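Local coordinates for protein DNA alpha-glucosyltransferase (Enterobacteria phage T4, PDB 1Y6F) that is a glycosyltransferase of the GT-B clan, with two Rossmann-like domains facing each other across a cleft, and binds uridine-5'-diphosphate-glucose in this model, at residues G293-K298 against S307-H312. Residues are numbered along the deposited sequence; the frame is centred on the assembly and turned at random.
Sequences GYQLSK and SLEYTH. With UPG (uridine-5'-diphosphate-glucose), chain E.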
loop_
_atom_site.group_PDB
_atom_site.type_symbol
_atom_site.label_atom_id
_atom_site.label_comp_id
_atom_site.label_asym_id
_atom_site.label_seq_id
_atom_site.Cartn_x
_atom_site.Cartn_y
_atom_site.Cartn_z
ATOM N N GLY C 293 1.795 7.797 -14.452
ATOM C CA GLY C 293 1.406 7.730 -13.059
ATOM C C GLY C 293 2.660 7.924 -12.225
ATOM O O GLY C 293 3.716 7.404 -12.560
ATOM N N TYR C 294 2.542 8.667 -11.135
ATOM C CA TYR C 294 3.686 8.944 -10.287
ATOM C C TYR C 294 3.485 8.419 -8.886
ATOM O O TYR C 294 2.402 8.548 -8.325
ATOM C CB TYR C 294 3.924 10.444 -10.224
ATOM C CG TYR C 294 4.298 11.054 -11.547
ATOM C CD1 TYR C 294 5.597 11.493 -11.781
ATOM C CD2 TYR C 294 3.339 11.237 -12.549
ATOM C CE1 TYR C 294 5.936 12.118 -12.971
ATOM C CE2 TYR C 294 3.671 11.862 -13.748
ATOM C CZ TYR C 294 4.971 12.309 -13.946
ATOM O OH TYR C 294 5.288 13.022 -15.076
ATOM N N GLN C 295 4.545 7.840 -8.333
ATOM C CA GLN C 295 4.525 7.277 -6.988
ATOM C C GLN C 295 5.938 7.491 -6.491
ATOM O O GLN C 295 6.805 6.636 -6.667
ATOM C CB GLN C 295 4.182 5.784 -7.058
ATOM C CG GLN C 295 3.469 5.238 -5.823
ATOM C CD GLN C 295 4.425 4.878 -4.705
ATOM O OE1 GLN C 295 5.537 5.383 -4.641
ATOM N NE2 GLN C 295 3.985 4.007 -3.807
ATOM N N LEU C 296 6.172 8.647 -5.883
ATOM C CA LEU C 296 7.503 8.995 -5.415
ATOM C C LEU C 296 7.861 8.674 -3.973
ATOM O O LEU C 296 8.465 9.496 -3.288
ATOM C CB LEU C 296 7.763 10.477 -5.691
ATOM C CG LEU C 296 8.191 10.845 -7.118
ATOM C CD1 LEU C 296 7.318 10.137 -8.129
ATOM C CD2 LEU C 296 8.089 12.344 -7.307
ATOM N N SER C 297 7.509 7.479 -3.511
ATOM C CA SER C 297 7.847 7.092 -2.150
ATOM C C SER C 297 9.365 7.077 -2.069
ATOM O O SER C 297 10.026 6.408 -2.859
ATOM C CB SER C 297 7.299 5.698 -1.825
ATOM O OG SER C 297 5.884 5.708 -1.749
ATOM N N LYS C 298 9.917 7.822 -1.124
ATOM C CA LYS C 298 11.365 7.885 -0.975
ATOM C C LYS C 298 11.802 7.408 0.405
ATOM O O LYS C 298 12.600 8.053 1.089
ATOM C CB LYS C 298 11.851 9.315 -1.234
ATOM C CG LYS C 298 11.117 10.372 -0.425
ATOM C CD LYS C 298 11.488 11.780 -0.882
ATOM C CE LYS C 298 10.812 12.842 -0.024
ATOM N NZ LYS C 298 11.172 14.233 -0.441
ATOM N N SER C 307 9.888 -4.973 -0.503
ATOM C CA SER C 307 8.551 -4.416 -0.556
ATOM C C SER C 307 8.245 -3.164 -1.340
ATOM O O SER C 307 8.625 -2.038 -0.976
ATOM C CB SER C 307 7.988 -4.235 0.855
ATOM O OG SER C 307 7.552 -5.468 1.399
ATOM N N LEU C 308 7.526 -3.380 -2.430
ATOM C CA LEU C 308 7.058 -2.283 -3.247
ATOM C C LEU C 308 5.691 -2.024 -2.567
ATOM O O LEU C 308 5.235 -2.849 -1.767
ATOM C CB LEU C 308 6.908 -2.775 -4.689
ATOM C CG LEU C 308 7.381 -1.865 -5.819
ATOM C CD1 LEU C 308 8.672 -1.170 -5.431
ATOM C CD2 LEU C 308 7.555 -2.687 -7.088
ATOM N N GLU C 309 5.058 -0.888 -2.841
ATOM C CA GLU C 309 3.758 -0.564 -2.244
ATOM C C GLU C 309 2.616 -0.811 -3.228
ATOM O O GLU C 309 2.840 -0.866 -4.434
ATOM C CB GLU C 309 3.738 0.899 -1.805
ATOM C CG GLU C 309 4.431 1.142 -0.478
ATOM C CD GLU C 309 4.876 2.585 -0.296
ATOM O OE1 GLU C 309 6.023 2.907 -0.675
ATOM O OE2 GLU C 309 4.080 3.397 0.217
ATOM N N TYR C 310 1.392 -0.959 -2.728
ATOM C CA TYR C 310 0.269 -1.189 -3.635
ATOM C C TYR C 310 0.126 -0.109 -4.698
ATOM O O TYR C 310 -0.227 -0.414 -5.846
ATOM C CB TYR C 310 -1.047 -1.340 -2.863
ATOM C CG TYR C 310 -1.127 -2.673 -2.179
ATOM C CD1 TYR C 310 -0.972 -2.789 -0.796
ATOM C CD2 TYR C 310 -1.269 -3.832 -2.927
ATOM C CE1 TYR C 310 -0.949 -4.034 -0.177
ATOM C CE2 TYR C 310 -1.251 -5.075 -2.330
ATOM C CZ TYR C 310 -1.090 -5.176 -0.959
ATOM O OH TYR C 310 -1.080 -6.425 -0.390
ATOM N N THR C 311 0.388 1.148 -4.329
ATOM C CA THR C 311 0.299 2.228 -5.305
ATOM C C THR C 311 1.330 1.990 -6.414
ATOM O O THR C 311 1.084 2.349 -7.562
ATOM C CB THR C 311 0.500 3.641 -4.668
ATOM O OG1 THR C 311 1.425 3.568 -3.583
ATOM C CG2 THR C 311 -0.822 4.185 -4.160
ATOM N N HIS C 312 2.467 1.372 -6.077
ATOM C CA HIS C 312 3.492 1.059 -7.079
ATOM C C HIS C 312 2.888 0.033 -8.047
ATOM O O HIS C 312 2.885 0.232 -9.261
ATOM C CB HIS C 312 4.743 0.410 -6.449
ATOM C CG HIS C 312 5.617 1.345 -5.665
ATOM N ND1 HIS C 312 6.352 2.353 -6.252
ATOM C CD2 HIS C 312 5.907 1.393 -4.344
ATOM C CE1 HIS C 312 7.059 2.979 -5.328
ATOM N NE2 HIS C 312 6.807 2.415 -4.161
HETATM N N1 UPG E . -5.990 4.058 -1.781
HETATM C C2 UPG E . -7.310 4.269 -2.116
HETATM N N3 UPG E . -7.793 5.512 -1.798
HETATM C C4 UPG E . -7.101 6.542 -1.202
HETATM C C5 UPG E . -5.731 6.254 -0.915
HETATM C C6 UPG E . -5.235 5.051 -1.210
HETATM O O2 UPG E . -7.999 3.422 -2.659
HETATM O O4 UPG E . -7.692 7.578 -0.920
HETATM C C1C UPG E . -5.432 2.723 -2.021
HETATM C C2C UPG E . -4.244 2.651 -2.976
HETATM O O2C UPG E . -4.703 2.525 -4.303
HETATM C C3C UPG E . -3.563 1.376 -2.484
HETATM C C4C UPG E . -3.745 1.476 -0.976
HETATM O O4C UPG E . -4.962 2.242 -0.781
HETATM O O3C UPG E . -4.256 0.232 -2.969
HETATM C C5C UPG E . -2.610 2.143 -0.234
HETATM O O5C UPG E . -1.540 1.223 -0.081
HETATM P PA UPG E . -0.020 1.653 -0.251
HETATM O O1A UPG E . 0.780 0.494 0.195
HETATM O O2A UPG E . 0.162 2.177 -1.629
HETATM O O3A UPG E . 0.162 2.904 0.782
HETATM P PB UPG E . 0.017 2.974 2.406
HETATM O O1B UPG E . 1.140 3.787 2.918
HETATM O O2B UPG E . -1.367 3.403 2.686
HETATM O O3B UPG E . 0.222 1.456 2.860
HETATM C "C1'" UPG E . 0.892 0.982 4.078
HETATM C "C2'" UPG E . 2.399 1.239 4.139
HETATM C "C3'" UPG E . 3.021 0.618 2.884
HETATM C "C4'" UPG E . 2.728 -0.895 2.850
HETATM C "C5'" UPG E . 1.222 -1.182 3.037
HETATM C "C6'" UPG E . 0.926 -2.654 3.279
HETATM O "O2'" UPG E . 2.672 2.630 4.218
HETATM O "O3'" UPG E . 4.424 0.848 2.856
HETATM O "O4'" UPG E . 3.154 -1.424 1.601
HETATM O "O5'" UPG E . 0.674 -0.442 4.169
HETATM O "O6'" UPG E . 2.093 -3.373 3.670
#
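Gln295 reaches across to Thr311 with its amide nitrogen: NE2 donates to OG1 of Thr311 at 2.6 Å, only 16° out of the amide plane. That hydroxyl works in both directions: Thr311 OG1 accepts from Gln295 and donates to O2A of uridine-5'-diphosphate-glucose at 2.7 Å. Gln295 thus probably fixes the rotation of the hydroxyl that grips the ligand. Thr311 N also donates to O2A of the ligand (2.9 Å). Tyr310 N makes a weak bond to the ligand's O1A; both amides belong to the first turn of helix 310-317, whose dipole probably favours the phosphate. The other end of the Gln295 amide is held too, OE1 accepting from Ser297 N at 3.1 Å. A bend at chi2 (-83°) lays this amide over one face of the His312 ring, the planes 33° apart, with NE2 of Gln295 3.2 Å above the ring centre. The one proton of Ser297 OG could go to OE1 of Gln295 or to OE1 of Glu309, 3.0 Å from Ser297 OG. Glu309, the N-cap residue, forms a salt bridge with Lys212 through OE2. In the beta-alpha-beta unit, strand 290-295 pairs in parallel with 321-325, whose Phe324 meets His312 edge-to-face, and helix 310-317 joins the two strands with its N-terminus at the ligand.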